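Local coordinates for encapsidation protein (Lactococcus phage asccphi28, PDB 7JQP), which probably acts as the ATPase of the DNA packaging motor that drives the phage genome into its capsid, at residues V77-R82 and F97-A102; K32-T37 and F69-M74. All coordinates share one frame; numbering follows the deposited sequence.

Contact 1: residues V77-R82 and F97-A102; sequences VYFGNR and FSIDGA
Phe-79 meets Ile-99 at the last turn of helix 72-79: the methyl CD1 of Ile-99 sits over the centre of the Phe-79 ring, 3.8 Å from its centroid and only 9° off the ring normal. This is a CH-pi contact, and the two side chains cross at about a right angle. The same phenyl group also packs on Leu-41 and Phe-46 of helix 32-46. Gly-80, with positive phi, leaves the helical path, and the chain turns so that Arg-82 N bonds back to Phe-79 O at 3.0 Å. Arg-82 then carries the polar half of the contact. A bend at chi3 (52°) places NE 3.2 Å from Asp-100 OD1, while NH2 lies 2.9 Å from Asp-100 OD2. The guanidinium and carboxylate planes are nearly parallel, 14° apart, but stepped, the carboxylate lying to one side of the guanidinium plane; the salt bridge is two-pronged, through NE and NH2, and this offset fits the weak angles of both bonds. One guanidinium face rests on Phe-79 CD1, near the rim of the group, and Ile-99 CG2 approaches NH2 obliquely at 3.5 Å. At the backbone, Ile-99 CA-H points almost straight at Arg-82 O. Asp-100 belongs to the type I' turn joining strands 94-99 and 102-109. The chemistry therefore pairs a buried aromatic-aliphatic contact with a charged one toward the surface, tying the helix's exit to the tip of a beta hairpin.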
loop_
_atom_site.group_PDB
_atom_site.type_symbol
_atom_site.label_atom_id
_atom_site.label_comp_id
_atom_site.label_asym_id
_atom_site.label_seq_id
_atom_site.Cartn_x
_atom_site.Cartn_y
_atom_site.Cartn_z
ATOM N N VAL A 77 -2.958 -36.152 -14.830
ATOM C CA VAL A 77 -1.763 -36.973 -14.653
ATOM C C VAL A 77 -1.926 -37.923 -13.475
ATOM O O VAL A 77 -1.659 -39.124 -13.590
ATOM C CB VAL A 77 -0.522 -36.082 -14.483
ATOM C CG1 VAL A 77 0.671 -36.904 -14.020
ATOM C CG2 VAL A 77 -0.177 -35.404 -15.802
ATOM N N TYR A 78 -2.373 -37.411 -12.328
ATOM C CA TYR A 78 -2.420 -38.248 -11.136
ATOM C C TYR A 78 -3.620 -39.184 -11.111
ATOM O O TYR A 78 -3.510 -40.290 -10.569
ATOM C CB TYR A 78 -2.381 -37.384 -9.882
ATOM C CG TYR A 78 -0.957 -37.079 -9.489
ATOM C CD1 TYR A 78 -0.296 -37.882 -8.572
ATOM C CD2 TYR A 78 -0.245 -36.049 -10.091
ATOM C CE1 TYR A 78 1.016 -37.643 -8.226
ATOM C CE2 TYR A 78 1.071 -35.795 -9.744
ATOM C CZ TYR A 78 1.696 -36.602 -8.812
ATOM O OH TYR A 78 3.006 -36.369 -8.462
ATOM N N PHE A 79 -4.756 -38.793 -11.695
ATOM C CA PHE A 79 -5.914 -39.677 -11.758
ATOM C C PHE A 79 -6.061 -40.366 -13.114
ATOM O O PHE A 79 -6.915 -41.249 -13.251
ATOM C CB PHE A 79 -7.212 -38.921 -11.416
ATOM C CG PHE A 79 -7.261 -38.413 -9.998
ATOM C CD1 PHE A 79 -7.575 -39.267 -8.955
ATOM C CD2 PHE A 79 -7.015 -37.081 -9.713
ATOM C CE1 PHE A 79 -7.612 -38.811 -7.650
ATOM C CE2 PHE A 79 -7.059 -36.616 -8.411
ATOM C CZ PHE A 79 -7.361 -37.482 -7.379
ATOM N N GLY A 80 -5.258 -39.987 -14.106
ATOM C CA GLY A 80 -5.261 -40.679 -15.388
ATOM C C GLY A 80 -6.648 -40.862 -15.976
ATOM O O GLY A 80 -7.436 -39.915 -16.061
ATOM N N ASN A 81 -6.953 -42.096 -16.404
ATOM C CA ASN A 81 -8.229 -42.342 -17.067
ATOM C C ASN A 81 -9.417 -41.941 -16.199
ATOM O O ASN A 81 -10.462 -41.548 -16.730
ATOM C CB ASN A 81 -8.400 -43.810 -17.484
ATOM C CG ASN A 81 -7.829 -44.101 -18.859
ATOM O OD1 ASN A 81 -7.750 -43.214 -19.706
ATOM N ND2 ASN A 81 -7.519 -45.366 -19.120
ATOM N N ARG A 82 -9.299 -42.058 -14.875
ATOM C CA ARG A 82 -10.434 -41.728 -14.021
ATOM C C ARG A 82 -10.863 -40.273 -14.169
ATOM O O ARG A 82 -11.999 -39.937 -13.815
ATOM C CB ARG A 82 -10.113 -42.011 -12.552
ATOM C CG ARG A 82 -9.564 -43.395 -12.277
ATOM C CD ARG A 82 -8.843 -43.412 -10.938
ATOM N NE ARG A 82 -9.679 -42.871 -9.867
ATOM C CZ ARG A 82 -9.246 -42.605 -8.639
ATOM N NH1 ARG A 82 -7.979 -42.823 -8.318
ATOM N NH2 ARG A 82 -10.081 -42.117 -7.732
ATOM N N PHE A 97 -15.286 -31.153 -12.406
ATOM C CA PHE A 97 -14.735 -32.322 -13.086
ATOM C C PHE A 97 -15.353 -33.589 -12.505
ATOM O O PHE A 97 -16.145 -33.544 -11.558
ATOM C CB PHE A 97 -13.204 -32.351 -12.974
ATOM C CG PHE A 97 -12.693 -32.226 -11.565
ATOM C CD1 PHE A 97 -12.480 -30.975 -11.013
ATOM C CD2 PHE A 97 -12.422 -33.348 -10.797
ATOM C CE1 PHE A 97 -12.011 -30.840 -9.724
ATOM C CE2 PHE A 97 -11.948 -33.218 -9.503
ATOM C CZ PHE A 97 -11.744 -31.961 -8.966
ATOM N N SER A 98 -14.975 -34.728 -13.087
ATOM C CA SER A 98 -15.476 -36.040 -12.706
ATOM C C SER A 98 -14.320 -36.976 -12.398
ATOM O O SER A 98 -13.382 -37.091 -13.194
ATOM C CB SER A 98 -16.329 -36.641 -13.834
ATOM O OG SER A 98 -16.659 -37.995 -13.575
ATOM N N ILE A 99 -14.395 -37.644 -11.248
ATOM C CA ILE A 99 -13.474 -38.720 -10.900
ATOM C C ILE A 99 -14.308 -39.927 -10.488
ATOM O O ILE A 99 -15.098 -39.844 -9.539
ATOM C CB ILE A 99 -12.499 -38.334 -9.773
ATOM C CG1 ILE A 99 -11.790 -37.020 -10.106
ATOM C CG2 ILE A 99 -11.474 -39.441 -9.577
ATOM C CD1 ILE A 99 -10.791 -36.579 -9.051
ATOM N N ASP A 100 -14.142 -41.041 -11.203
ATOM C CA ASP A 100 -14.851 -42.287 -10.925
ATOM C C ASP A 100 -16.362 -42.132 -11.047
ATOM O O ASP A 100 -17.120 -42.900 -10.443
ATOM C CB ASP A 100 -14.497 -42.827 -9.534
ATOM C CG ASP A 100 -13.125 -43.470 -9.489
ATOM O OD1 ASP A 100 -12.630 -43.893 -10.556
ATOM O OD2 ASP A 100 -12.546 -43.563 -8.385
ATOM N N GLY A 101 -16.819 -41.154 -11.826
ATOM C CA GLY A 101 -18.232 -40.903 -11.979
ATOM C C GLY A 101 -18.818 -39.963 -10.950
ATOM O O GLY A 101 -19.967 -39.533 -11.110
ATOM N N ALA A 102 -18.067 -39.633 -9.903
ATOM C CA ALA A 102 -18.521 -38.705 -8.883
ATOM C C ALA A 102 -18.299 -37.264 -9.333
ATOM O O ALA A 102 -17.488 -36.976 -10.219
ATOM C CB ALA A 102 -17.796 -38.964 -7.562
#

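Contact 2: residues K32-T37 and F69-M74; sequences KTFNVT and FITEEM. With SO4 (sulfate ion), chain F.
Met-74, modelled as selenomethionine, runs past Phe-34 in the opposite direction and ends at Thr-37. Its CB lies 3.4 Å from Phe-34 CE2, and CG remains beside the same ring atom at 3.6 Å. The selenium comes 4.6 Å from the centroid of the Phe-34 ring, 34° off its normal, an oblique Met-aromatic contact. A bend at chi3 (97°) then sets the methyl CE 3.7 Å from Thr-37 CG2.

Other side chains complete the interface. Thr-71 OG1 approaches the edge of the Phe-34 ring in its plane, 3.8 Å from CE2, and Glu-73 CG comes obliquely to the same corner. Thr-71 is also the N-cap residue of helix 72-79, its OG1 accepting from Met-74 N at 3.3 Å. Farther along, Thr-37 CG2 meets Phe-69 CE2 at 3.4 Å, the two side chains crossing at about a right angle. Phe-69 in turn makes edge-to-face pairs with Tyr-53 and Phe-123. Glu-73 OE2 accepts a weak hydrogen bond from Asn-135 N of a neighbouring subunit.

Lys-32 and Thr-33, in the first turn of helix 32-46, close a sequence of the Walker A (P-loop) kind, consistent with the P-loop NTPase clan of this protein. A sulfate, probably from the crystallisation liquor, accepts from Lys-32 N through O4 at 2.6 Å with an N-H...O angle of 167°; Gly-29 N is another of its donors. The ion probably marks where a nucleotide phosphate would bind. Between the two segments the chemistry is apolar and aromatic, which implies that the flank of the P-loop helix is held against the capped start of helix 72-79 by side-chain fit rather than by charge.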
loop_
_atom_site.group_PDB
_atom_site.type_symbol
_atom_site.label_atom_id
_atom_site.label_comp_id
_atom_site.label_asym_id
_atom_site.label_seq_id
_atom_site.Cartn_x
_atom_site.Cartn_y
_atom_site.Cartn_z
ATOM N N LYS A 32 8.401 -29.806 -8.270
ATOM C CA LYS A 32 8.395 -30.443 -6.955
ATOM C C LYS A 32 7.085 -30.155 -6.233
ATOM O O LYS A 32 6.454 -31.057 -5.672
ATOM C CB LYS A 32 9.587 -29.954 -6.126
ATOM C CG LYS A 32 10.927 -30.468 -6.616
ATOM C CD LYS A 32 12.119 -29.778 -5.946
ATOM C CE LYS A 32 12.045 -28.261 -6.115
ATOM N NZ LYS A 32 13.312 -27.564 -5.761
ATOM N N THR A 33 6.655 -28.893 -6.246
ATOM C CA THR A 33 5.367 -28.546 -5.658
ATOM C C THR A 33 4.235 -29.233 -6.409
ATOM O O THR A 33 3.290 -29.747 -5.797
ATOM C CB THR A 33 5.179 -27.031 -5.669
ATOM O OG1 THR A 33 6.365 -26.395 -5.176
ATOM C CG2 THR A 33 3.995 -26.633 -4.806
ATOM N N PHE A 34 4.325 -29.257 -7.741
ATOM C CA PHE A 34 3.311 -29.910 -8.562
ATOM C C PHE A 34 3.159 -31.380 -8.195
ATOM O O PHE A 34 2.051 -31.849 -7.911
ATOM C CB PHE A 34 3.691 -29.744 -10.037
ATOM C CG PHE A 34 2.843 -30.536 -10.989
ATOM C CD1 PHE A 34 3.251 -31.796 -11.398
ATOM C CD2 PHE A 34 1.657 -30.026 -11.490
ATOM C CE1 PHE A 34 2.489 -32.538 -12.274
ATOM C CE2 PHE A 34 0.889 -30.766 -12.371
ATOM C CZ PHE A 34 1.307 -32.023 -12.763
ATOM N N ASN A 35 4.267 -32.122 -8.182
ATOM C CA ASN A 35 4.186 -33.554 -7.918
ATOM C C ASN A 35 3.807 -33.845 -6.469
ATOM O O ASN A 35 3.024 -34.764 -6.204
ATOM C CB ASN A 35 5.511 -34.220 -8.282
ATOM C CG ASN A 35 5.762 -34.231 -9.779
ATOM O OD1 ASN A 35 6.784 -33.740 -10.257
ATOM N ND2 ASN A 35 4.818 -34.787 -10.529
ATOM N N VAL A 36 4.341 -33.076 -5.516
ATOM C CA VAL A 36 3.995 -33.311 -4.115
ATOM C C VAL A 36 2.510 -33.067 -3.886
ATOM O O VAL A 36 1.832 -33.844 -3.202
ATOM C CB VAL A 36 4.849 -32.426 -3.190
ATOM C CG1 VAL A 36 4.321 -32.495 -1.760
ATOM C CG2 VAL A 36 6.302 -32.849 -3.242
ATOM N N THR A 37 1.982 -31.979 -4.451
ATOM C CA THR A 37 0.561 -31.680 -4.312
ATOM C C THR A 37 -0.287 -32.717 -5.035
ATOM O O THR A 37 -1.380 -33.056 -4.569
ATOM C CB THR A 37 0.274 -30.268 -4.831
ATOM O OG1 THR A 37 1.318 -29.380 -4.406
ATOM C CG2 THR A 37 -1.058 -29.754 -4.317
ATOM N N PHE A 69 -3.088 -23.699 -8.237
ATOM C CA PHE A 69 -2.402 -24.626 -7.343
ATOM C C PHE A 69 -2.725 -26.065 -7.723
ATOM O O PHE A 69 -1.846 -26.935 -7.716
ATOM C CB PHE A 69 -2.813 -24.336 -5.900
ATOM C CG PHE A 69 -1.922 -24.966 -4.866
ATOM C CD1 PHE A 69 -0.626 -24.512 -4.686
ATOM C CD2 PHE A 69 -2.379 -26.001 -4.069
ATOM C CE1 PHE A 69 0.197 -25.076 -3.731
ATOM C CE2 PHE A 69 -1.559 -26.574 -3.116
ATOM C CZ PHE A 69 -0.269 -26.110 -2.946
ATOM N N ILE A 70 -3.985 -26.326 -8.067
ATOM C CA ILE A 70 -4.439 -27.596 -8.622
ATOM C C ILE A 70 -4.841 -27.336 -10.068
ATOM O O ILE A 70 -5.654 -26.444 -10.337
ATOM C CB ILE A 70 -5.630 -28.143 -7.818
ATOM C CG1 ILE A 70 -5.239 -28.369 -6.356
ATOM C CG2 ILE A 70 -6.124 -29.442 -8.452
ATOM C CD1 ILE A 70 -6.401 -28.776 -5.463
ATOM N N THR A 71 -4.275 -28.104 -10.997
ATOM C CA THR A 71 -4.457 -27.868 -12.422
ATOM C C THR A 71 -5.130 -29.068 -13.076
ATOM O O THR A 71 -5.108 -30.182 -12.545
ATOM C CB THR A 71 -3.121 -27.576 -13.118
ATOM O OG1 THR A 71 -2.168 -28.591 -12.781
ATOM C CG2 THR A 71 -2.584 -26.215 -12.697
ATOM N N GLU A 72 -5.737 -28.825 -14.242
ATOM C CA GLU A 72 -6.349 -29.920 -14.987
ATOM C C GLU A 72 -5.318 -30.995 -15.306
ATOM O O GLU A 72 -5.604 -32.195 -15.208
ATOM C CB GLU A 72 -6.984 -29.401 -16.279
ATOM C CG GLU A 72 -7.631 -30.495 -17.123
ATOM C CD GLU A 72 -8.044 -30.027 -18.509
ATOM O OE1 GLU A 72 -7.742 -28.869 -18.870
ATOM O OE2 GLU A 72 -8.666 -30.829 -19.240
ATOM N N GLU A 73 -4.106 -30.580 -15.688
ATOM C CA GLU A 73 -3.061 -31.543 -16.018
ATOM C C GLU A 73 -2.662 -32.364 -14.798
ATOM O O GLU A 73 -2.400 -33.566 -14.914
ATOM C CB GLU A 73 -1.847 -30.820 -16.604
ATOM C CG GLU A 73 -1.094 -29.943 -15.614
ATOM C CD GLU A 73 0.048 -29.176 -16.257
ATOM O OE1 GLU A 73 0.458 -29.540 -17.381
ATOM O OE2 GLU A 73 0.530 -28.203 -15.638
HETATM N N MSE A 74 -2.616 -31.738 -13.625
HETATM C CA MSE A 74 -2.291 -32.445 -12.388
HETATM C C MSE A 74 -3.340 -33.522 -12.142
HETATM O O MSE A 74 -3.020 -34.680 -11.874
HETATM C CB MSE A 74 -2.236 -31.478 -11.211
HETATM C CG MSE A 74 -1.526 -32.032 -9.985
HETATM SE SE MSE A 74 -1.127 -30.618 -8.703
HETATM C CE MSE A 74 -2.636 -30.801 -7.485
HETATM S S SO4 F . 9.389 -26.457 -9.023
HETATM O O1 SO4 F . 10.397 -25.509 -9.494
HETATM O O2 SO4 F . 9.031 -26.143 -7.642
HETATM O O3 SO4 F . 8.201 -26.364 -9.864
HETATM O O4 SO4 F . 9.927 -27.813 -9.088
#

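How the contacts relate
Helix 72-79 is common to both contacts: its capped start packs in contact 2 and its end in contact 1, their centres about 15 Å apart. Both are partly buried, but contact 1 is the more peripheral, about 33 Å from the chain's centre against about 20 Å for contact 2. The chemistry follows that difference. Contact 1 adds a salt bridge at an exposed hairpin turn, whereas contact 2 relies on apolar and Met-aromatic packing beside the presumed nucleotide site and near a neighbouring subunit. Helix 32-46 links them further: Tyr-78 OH lies 2.8 Å from Asn-35 O, a probable hydrogen bond, and Phe-79 reaches the helix farther along.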